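Local coordinates for protein fimbrial subunit CupB6 (Pseudomonas aeruginosa, PDB 5CYL) that probably serves as the adhesive tip subunit of a chaperone-usher pilus, mediating attachment of the bacterium and contributing to biofilm formation, at residues 204-209 / 247-252; 253-258 / 302-307. One frame throughout, in Å; residues are numbered along the deposited sequence.

Contact 1: 204-209 / 247-252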
ATOM      1  N   PRO A 204       0.924  -2.707   7.576  1.00 54.79           N
ATOM      2  CA  PRO A 204       0.489  -2.634   6.172  1.00 54.71           C
ATOM      3  C   PRO A 204      -0.230  -1.324   5.865  1.00 51.89           C
ATOM      4  O   PRO A 204      -0.667  -0.621   6.769  1.00 47.42           O
ATOM      5  CB  PRO A 204      -0.498  -3.806   6.055  1.00 56.74           C
ATOM      6  CG  PRO A 204      -1.152  -3.836   7.394  1.00 52.17           C
ATOM      7  CD  PRO A 204      -0.024  -3.561   8.354  1.00 54.15           C
ATOM      8  N   ILE A 205      -0.366  -1.020   4.585  1.00 51.62           N
ATOM      9  CA  ILE A 205      -1.058   0.197   4.137  1.00 51.41           C
ATOM     10  C   ILE A 205      -2.514  -0.108   3.773  1.00 50.05           C
ATOM     11  O   ILE A 205      -2.749  -1.010   2.931  1.00 51.54           O
ATOM     12  CB  ILE A 205      -0.323   0.818   2.937  1.00 52.43           C
ATOM     13  CG1 ILE A 205       1.101   1.182   3.374  1.00 53.15           C
ATOM     14  CG2 ILE A 205      -1.098   1.995   2.377  1.00 52.72           C
ATOM     15  CD1 ILE A 205       1.904   1.916   2.343  1.00 58.92           C
ATOM     16  N   PRO A 206      -3.491   0.622   4.391  1.00 47.83           N
ATOM     17  CA  PRO A 206      -4.873   0.225   4.026  1.00 46.93           C
ATOM     18  C   PRO A 206      -5.319   0.657   2.616  1.00 45.94           C
ATOM     19  O   PRO A 206      -4.985   1.763   2.159  1.00 46.44           O
ATOM     20  CB  PRO A 206      -5.734   0.949   5.073  1.00 47.74           C
ATOM     21  CG  PRO A 206      -4.988   2.201   5.341  1.00 47.64           C
ATOM     22  CD  PRO A 206      -3.524   1.766   5.345  1.00 48.79           C
ATOM     23  N   LYS A 207      -6.051  -0.234   1.953  1.00 41.86           N
ATOM     24  CA  LYS A 207      -6.551   0.017   0.607  1.00 42.16           C
ATOM     25  C   LYS A 207      -8.060  -0.139   0.434  1.00 44.20           C
ATOM     26  O   LYS A 207      -8.530  -0.385  -0.655  1.00 46.26           O
ATOM     27  CB  LYS A 207      -5.819  -0.877  -0.392  1.00 41.59           C
ATOM     28  CG  LYS A 207      -4.323  -0.628  -0.473  1.00 42.94           C
ATOM     29  CD  LYS A 207      -4.011   0.669  -1.209  1.00 48.90           C
ATOM     30  CE  LYS A 207      -2.562   0.726  -1.649  1.00 54.49           C
ATOM     31  NZ  LYS A 207      -2.175  -0.438  -2.462  1.00 54.78           N
ATOM     32  N   LYS A 208      -8.831  -0.025   1.504  1.00 48.11           N
ATOM     33  CA  LYS A 208     -10.273  -0.307   1.395  1.00 53.69           C
ATOM     34  C   LYS A 208     -11.170   0.795   1.931  1.00 56.04           C
ATOM     35  O   LYS A 208     -10.760   1.580   2.733  1.00 68.69           O
ATOM     36  CB  LYS A 208     -10.609  -1.641   2.048  1.00 55.96           C
ATOM     37  CG  LYS A 208      -9.995  -2.822   1.317  1.00 70.49           C
ATOM     38  CD  LYS A 208     -10.491  -4.184   1.782  1.00 83.19           C
ATOM     39  CE  LYS A 208     -10.155  -4.455   3.234  1.00 93.75           C
ATOM     40  NZ  LYS A 208     -10.512  -5.850   3.620  1.00100.78           N
ATOM     41  N   CYS A 209     -12.385   0.852   1.430  1.00 51.17           N
ATOM     42  CA  CYS A 209     -13.371   1.796   1.895  1.00 49.95           C
ATOM     43  C   CYS A 209     -14.300   1.012   2.801  1.00 49.57           C
ATOM     44  O   CYS A 209     -14.227  -0.187   2.862  1.00 48.56           O
ATOM     45  CB  CYS A 209     -14.148   2.440   0.732  1.00 51.09           C
ATOM     46  SG  CYS A 209     -13.116   3.243  -0.517  1.00 55.51           S
ATOM     47  N   GLU A 247     -15.136   6.912   3.926  1.00 51.23           N
ATOM     48  CA  GLU A 247     -14.057   6.476   4.812  1.00 53.64           C
ATOM     49  C   GLU A 247     -13.021   5.625   4.057  1.00 51.11           C
ATOM     50  O   GLU A 247     -12.461   4.692   4.591  1.00 54.54           O
ATOM     51  CB  GLU A 247     -14.612   5.715   6.016  1.00 59.25           C
ATOM     52  CG  GLU A 247     -15.458   6.567   6.935  1.00 68.28           C
ATOM     53  CD  GLU A 247     -15.915   5.834   8.180  1.00 77.51           C
ATOM     54  OE1 GLU A 247     -15.499   4.673   8.407  1.00 86.55           O
ATOM     55  OE2 GLU A 247     -16.715   6.422   8.934  1.00 84.20           O
ATOM     56  N   CYS A 248     -12.783   5.995   2.817  1.00 48.34           N
ATOM     57  CA  CYS A 248     -11.826   5.312   1.962  1.00 46.91           C
ATOM     58  C   CYS A 248     -10.406   5.599   2.376  1.00 43.43           C
ATOM     59  O   CYS A 248     -10.048   6.736   2.654  1.00 41.66           O
ATOM     60  CB  CYS A 248     -11.983   5.820   0.531  1.00 47.89           C
ATOM     61  SG  CYS A 248     -13.515   5.253  -0.239  1.00 52.15           S
ATOM     62  N   ALA A 249      -9.567   4.577   2.346  1.00 40.83           N
ATOM     63  CA  ALA A 249      -8.103   4.755   2.530  1.00 42.12           C
ATOM     64  C   ALA A 249      -7.530   5.600   1.410  1.00 41.73           C
ATOM     65  O   ALA A 249      -8.044   5.530   0.307  1.00 48.09           O
ATOM     66  CB  ALA A 249      -7.406   3.397   2.562  1.00 41.87           C
ATOM     67  N   ALA A 250      -6.470   6.367   1.664  1.00 39.93           N
ATOM     68  CA  ALA A 250      -5.998   7.335   0.645  1.00 40.12           C
ATOM     69  C   ALA A 250      -5.792   6.720  -0.737  1.00 41.24           C
ATOM     70  O   ALA A 250      -6.116   7.336  -1.734  1.00 46.49           O
ATOM     71  CB  ALA A 250      -4.741   8.056   1.100  1.00 38.14           C
ATOM     72  N   LEU A 251      -5.247   5.512  -0.764  1.00 42.48           N
ATOM     73  CA  LEU A 251      -4.847   4.822  -1.996  1.00 40.86           C
ATOM     74  C   LEU A 251      -5.842   3.783  -2.485  1.00 42.89           C
ATOM     75  O   LEU A 251      -5.559   3.060  -3.426  1.00 42.87           O
ATOM     76  CB  LEU A 251      -3.521   4.120  -1.751  1.00 39.88           C
ATOM     77  CG  LEU A 251      -2.289   4.774  -2.327  1.00 39.34           C
ATOM     78  CD1 LEU A 251      -2.295   6.274  -2.192  1.00 36.88           C
ATOM     79  CD2 LEU A 251      -1.085   4.169  -1.628  1.00 38.70           C
ATOM     80  N   ALA A 252      -6.994   3.713  -1.827  1.00 45.01           N
ATOM     81  CA  ALA A 252      -8.099   2.839  -2.277  1.00 43.74           C
ATOM     82  C   ALA A 252      -8.552   3.270  -3.687  1.00 42.22           C
ATOM     83  O   ALA A 252      -8.673   4.477  -3.976  1.00 45.49           O
ATOM     84  CB  ALA A 252      -9.259   2.860  -1.282  1.00 40.69           C
TER

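Contact 2: 253-258 / 302-307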
ATOM      1  N   LYS A 253      -8.789   2.289  -4.548  1.00 39.53           N
ATOM      2  CA  LYS A 253      -9.266   2.545  -5.889  1.00 41.48           C
ATOM      3  C   LYS A 253     -10.321   1.515  -6.155  1.00 40.02           C
ATOM      4  O   LYS A 253     -10.010   0.553  -6.873  1.00 44.63           O
ATOM      5  CB  LYS A 253      -8.127   2.441  -6.911  1.00 45.78           C
ATOM      6  CG  LYS A 253      -7.157   3.626  -6.855  1.00 57.98           C
ATOM      7  CD  LYS A 253      -6.646   3.998  -8.247  1.00 71.81           C
ATOM      8  CE  LYS A 253      -6.048   2.763  -8.926  1.00 82.29           C
ATOM      9  NZ  LYS A 253      -5.476   3.021 -10.281  1.00 84.07           N
ATOM     10  N   PRO A 254     -11.566   1.687  -5.598  1.00 38.09           N
ATOM     11  CA  PRO A 254     -12.485   0.573  -5.775  1.00 38.16           C
ATOM     12  C   PRO A 254     -13.213   0.547  -7.099  1.00 41.84           C
ATOM     13  O   PRO A 254     -13.227   1.523  -7.844  1.00 48.20           O
ATOM     14  CB  PRO A 254     -13.533   0.770  -4.667  1.00 35.49           C
ATOM     15  CG  PRO A 254     -13.262   2.102  -4.072  1.00 35.58           C
ATOM     16  CD  PRO A 254     -12.294   2.801  -4.958  1.00 35.61           C
ATOM     17  N   GLU A 255     -13.790  -0.611  -7.392  1.00 42.80           N
ATOM     18  CA  GLU A 255     -14.545  -0.809  -8.627  1.00 40.53           C
ATOM     19  C   GLU A 255     -15.901  -1.385  -8.304  1.00 38.91           C
ATOM     20  O   GLU A 255     -16.088  -1.994  -7.258  1.00 40.45           O
ATOM     21  CB  GLU A 255     -13.779  -1.723  -9.561  1.00 44.46           C
ATOM     22  CG  GLU A 255     -12.609  -1.044 -10.253  1.00 50.93           C
ATOM     23  CD  GLU A 255     -11.861  -1.952 -11.195  1.00 54.63           C
ATOM     24  OE1 GLU A 255     -11.559  -3.123 -10.859  1.00 54.88           O
ATOM     25  OE2 GLU A 255     -11.561  -1.469 -12.301  1.00 64.39           O
ATOM     26  N   ILE A 256     -16.858  -1.115  -9.176  1.00 37.35           N
ATOM     27  CA  ILE A 256     -18.226  -1.585  -8.951  1.00 36.45           C
ATOM     28  C   ILE A 256     -18.762  -2.355 -10.157  1.00 35.48           C
ATOM     29  O   ILE A 256     -18.527  -1.941 -11.302  1.00 37.16           O
ATOM     30  CB  ILE A 256     -19.154  -0.404  -8.591  1.00 35.28           C
ATOM     31  CG1 ILE A 256     -20.543  -0.916  -8.171  1.00 32.23           C
ATOM     32  CG2 ILE A 256     -19.251   0.581  -9.749  1.00 32.39           C
ATOM     33  CD1 ILE A 256     -21.436   0.151  -7.566  1.00 30.72           C
ATOM     34  N   ALA A 257     -19.472  -3.449  -9.896  1.00 31.52           N
ATOM     35  CA  ALA A 257     -20.035  -4.258 -10.966  1.00 30.80           C
ATOM     36  C   ALA A 257     -21.512  -4.469 -10.739  1.00 33.42           C
ATOM     37  O   ALA A 257     -21.929  -4.574  -9.595  1.00 34.72           O
ATOM     38  CB  ALA A 257     -19.352  -5.588 -10.989  1.00 27.79           C
ATOM     39  N   PHE A 258     -22.279  -4.584 -11.816  1.00 33.16           N
ATOM     40  CA  PHE A 258     -23.724  -4.752 -11.686  1.00 35.52           C
ATOM     41  C   PHE A 258     -24.229  -6.019 -12.345  1.00 39.96           C
ATOM     42  O   PHE A 258     -23.689  -6.434 -13.380  1.00 41.02           O
ATOM     43  CB  PHE A 258     -24.437  -3.596 -12.339  1.00 32.73           C
ATOM     44  CG  PHE A 258     -23.998  -2.283 -11.852  1.00 33.83           C
ATOM     45  CD1 PHE A 258     -22.881  -1.668 -12.398  1.00 33.57           C
ATOM     46  CD2 PHE A 258     -24.714  -1.631 -10.843  1.00 34.91           C
ATOM     47  CE1 PHE A 258     -22.487  -0.422 -11.951  1.00 34.86           C
ATOM     48  CE2 PHE A 258     -24.319  -0.383 -10.374  1.00 34.21           C
ATOM     49  CZ  PHE A 258     -23.197   0.222 -10.936  1.00 35.43           C
ATOM     50  N   PRO A 302     -16.671  -4.841 -14.417  1.00 36.47           N
ATOM     51  CA  PRO A 302     -16.381  -3.940 -13.298  1.00 36.56           C
ATOM     52  C   PRO A 302     -16.039  -2.539 -13.770  1.00 35.98           C
ATOM     53  O   PRO A 302     -15.387  -2.404 -14.778  1.00 37.49           O
ATOM     54  CB  PRO A 302     -15.166  -4.587 -12.607  1.00 32.76           C
ATOM     55  CG  PRO A 302     -14.572  -5.455 -13.629  1.00 33.28           C
ATOM     56  CD  PRO A 302     -15.451  -5.526 -14.845  1.00 33.61           C
ATOM     57  N   TYR A 303     -16.481  -1.531 -13.029  1.00 33.75           N
ATOM     58  CA  TYR A 303     -16.274  -0.154 -13.414  1.00 31.97           C
ATOM     59  C   TYR A 303     -15.433   0.607 -12.371  1.00 31.78           C
ATOM     60  O   TYR A 303     -15.683   0.491 -11.147  1.00 34.26           O
ATOM     61  CB  TYR A 303     -17.636   0.520 -13.646  1.00 30.79           C
ATOM     62  CG  TYR A 303     -18.360   0.037 -14.869  1.00 30.00           C
ATOM     63  CD1 TYR A 303     -18.048   0.581 -16.118  1.00 28.52           C
ATOM     64  CD2 TYR A 303     -19.372  -0.933 -14.781  1.00 29.79           C
ATOM     65  CE1 TYR A 303     -18.699   0.158 -17.249  1.00 28.36           C
ATOM     66  CE2 TYR A 303     -20.037  -1.379 -15.933  1.00 29.21           C
ATOM     67  CZ  TYR A 303     -19.673  -0.844 -17.161  1.00 30.16           C
ATOM     68  OH  TYR A 303     -20.328  -1.217 -18.314  1.00 30.31           O
ATOM     69  N   PRO A 304     -14.471   1.417 -12.845  1.00 29.21           N
ATOM     70  CA  PRO A 304     -13.746   2.170 -11.845  1.00 29.54           C
ATOM     71  C   PRO A 304     -14.566   3.334 -11.271  1.00 31.14           C
ATOM     72  O   PRO A 304     -15.418   3.914 -11.956  1.00 32.26           O
ATOM     73  CB  PRO A 304     -12.538   2.711 -12.637  1.00 29.71           C
ATOM     74  CG  PRO A 304     -13.046   2.869 -14.016  1.00 28.77           C
ATOM     75  CD  PRO A 304     -13.908   1.639 -14.192  1.00 28.65           C
ATOM     76  N   MET A 305     -14.292   3.672 -10.016  1.00 31.79           N
ATOM     77  CA  MET A 305     -15.000   4.748  -9.341  1.00 30.74           C
ATOM     78  C   MET A 305     -14.136   5.981  -9.193  1.00 30.42           C
ATOM     79  O   MET A 305     -12.928   5.885  -9.086  1.00 31.50           O
ATOM     80  CB  MET A 305     -15.506   4.283  -7.980  1.00 29.76           C
ATOM     81  CG  MET A 305     -16.476   3.154  -8.073  1.00 31.14           C
ATOM     82  SD  MET A 305     -16.914   2.452  -6.497  1.00 36.88           S
ATOM     83  CE  MET A 305     -17.916   3.764  -5.774  1.00 31.21           C
ATOM     84  N   ARG A 306     -14.799   7.131  -9.158  1.00 29.81           N
ATOM     85  CA  ARG A 306     -14.119   8.387  -8.974  1.00 31.80           C
ATOM     86  C   ARG A 306     -13.730   8.562  -7.482  1.00 38.45           C
ATOM     87  O   ARG A 306     -14.500   8.153  -6.579  1.00 39.83           O
ATOM     88  CB  ARG A 306     -15.000   9.509  -9.440  1.00 28.24           C
ATOM     89  CG  ARG A 306     -14.528  10.869  -8.960  1.00 30.83           C
ATOM     90  CD  ARG A 306     -15.404  11.979  -9.498  1.00 30.25           C
ATOM     91  NE  ARG A 306     -16.795  11.809  -9.096  1.00 29.24           N
ATOM     92  CZ  ARG A 306     -17.799  12.511  -9.603  1.00 28.13           C
ATOM     93  NH1 ARG A 306     -19.015  12.292  -9.168  1.00 27.51           N
ATOM     94  NH2 ARG A 306     -17.602  13.401 -10.568  1.00 26.73           N
ATOM     95  N   ARG A 307     -12.549   9.130  -7.238  1.00 37.38           N
ATOM     96  CA  ARG A 307     -12.105   9.382  -5.872  1.00 34.13           C
ATOM     97  C   ARG A 307     -12.162  10.850  -5.568  1.00 34.52           C
ATOM     98  O   ARG A 307     -11.567  11.640  -6.281  1.00 35.54           O
ATOM     99  CB  ARG A 307     -10.723   8.852  -5.629  1.00 32.78           C
ATOM    100  CG  ARG A 307     -10.666   7.337  -5.526  1.00 34.99           C
ATOM    101  CD  ARG A 307     -11.307   6.737  -4.264  1.00 36.78           C
ATOM    102  NE  ARG A 307     -11.302   7.672  -3.136  1.00 43.55           N
ATOM    103  CZ  ARG A 307     -10.395   7.741  -2.172  1.00 46.74           C
ATOM    104  NH1 ARG A 307      -9.376   6.904  -2.178  1.00 46.13           N
ATOM    105  NH2 ARG A 307     -10.493   8.633  -1.180  1.00 51.35           N
TER

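Contact 1: 204-209 / 247-252
The disulfide between C209 and C248 ties two loops together near the middle of the elongated chain, a worked example of a covalent bridge with a small non-covalent contact beside it. The two SG atoms are 2.1 Å apart, and the CB-SG-SG-CB torsion of 107° gives the bridge a right-handed twist. From the bridge, 204-209 followed backward and 247-252 followed forward lie alongside each other, so that K207 comes level with A252.

Next to the bridge, the amide N of A249 donates to the carbonyl O of K208 at 3.2 Å, approaching from above the carbonyl plane, 49° out of it. Beyond A249 the second loop folds into a type I turn, closed by the bond from A252 N to A249 O (3.0 Å). This turn brings three apolar groups to the first loop. The CB of A249 sits at the ring of P206, 3.9 Å from CG; the CB of A252 faces the carbonyl O of K207 and lies 4.0 Å from C209 SG; and L251 meets the aliphatic part of K207. The K207 chain bends at chi2 (-74°), which puts CD 3.5 Å from L251 CB, and its CE reaches L251 CD2 at 3.7 Å. The two side chains cross obliquely, and the lysine uses its methylenes here while NZ is bonded elsewhere, to the carbonyl O of G139.

I205 makes backbone bonds with D140 and, like L251, rests on L26, so the loop leaving helix 191-194 also holds to the earlier half of the chain. C248 is bonded through its backbone to D310. The disulfide thus joins the approach to strand 215-225 to the loop between strands 239-245 and 255-260, consistent with the disulfide of chaperone-usher pilin domains.

Contact 2: 253-258 / 302-307
I256 and Y303 form the hydrogen-bonded pair of a short antiparallel ladder, each residue giving its N-H and accepting on its O. I256 N donates to Y303 O at 2.8 Å, in the carbonyl plane, and Y303 N returns the bond to I256 O at 2.7 Å, the donor tilted 35° from the I256 carbonyl plane. I256 O also receives a CA-H contact from P302, and Y303 O one from E255. A third bond runs from M305 N to P254 O at 3.2 Å, again in plane, with a C=O...N angle of 160°.

P304 illustrates how proline fits such a ladder: it lies opposite E255 in a non-hydrogen-bonded pair, where no N-H is asked of it by this neighbour. E255 and A257 turn their backbone bonds outward, to T343 and T341 of strand 332-343, so strand 255-260 is an inner strand of the sheet, part of the Ig-like sandwich expected of a fimbrial domain.

On the face carrying I256 and Y303 the contact is apolar. With CG1 anti to the backbone N (chi1 -172°), CG2 of I256 stands between the backbone N and the carbonyl carbon, and it is this methyl that lies 4.1 Å from M305 CG; the two side chains cross at about a right angle. M305 SD then reaches P254 CB at 4.2 Å. Y303 CD2 comes to the edge of the F258 ring, near its plane, 4.2 Å from CE1. I256 also touches F340 and F342 of the adjoining strand 332-343, I243 of strand 239-245 and L314 of strand 311-322.

Y303 OH bonds to R297 N, and the guanidinium of R307 turns to the carbonyls of the 247-252 turn, A252 O first.

In the fold
The two contacts follow one another along the chain: contact 1 closes at residue 252 and contact 2 opens at the next residue, its partner 302-307 coming later. Their centres are about 14 Å apart, both within the fimbrial part of the chain. R307 links them directly, with NH1 3.1 Å from A252 O, a probable hydrogen bond. Contact 1 lies among loops near the middle of the elongated chain, whereas contact 2 pairs strand 255-260 with strand 299-308 in the mixed sheet. Contact 1 thus lies at the end of the fimbrial domain that faces the earlier part of the chain, and contact 2 in the sheet of that same domain.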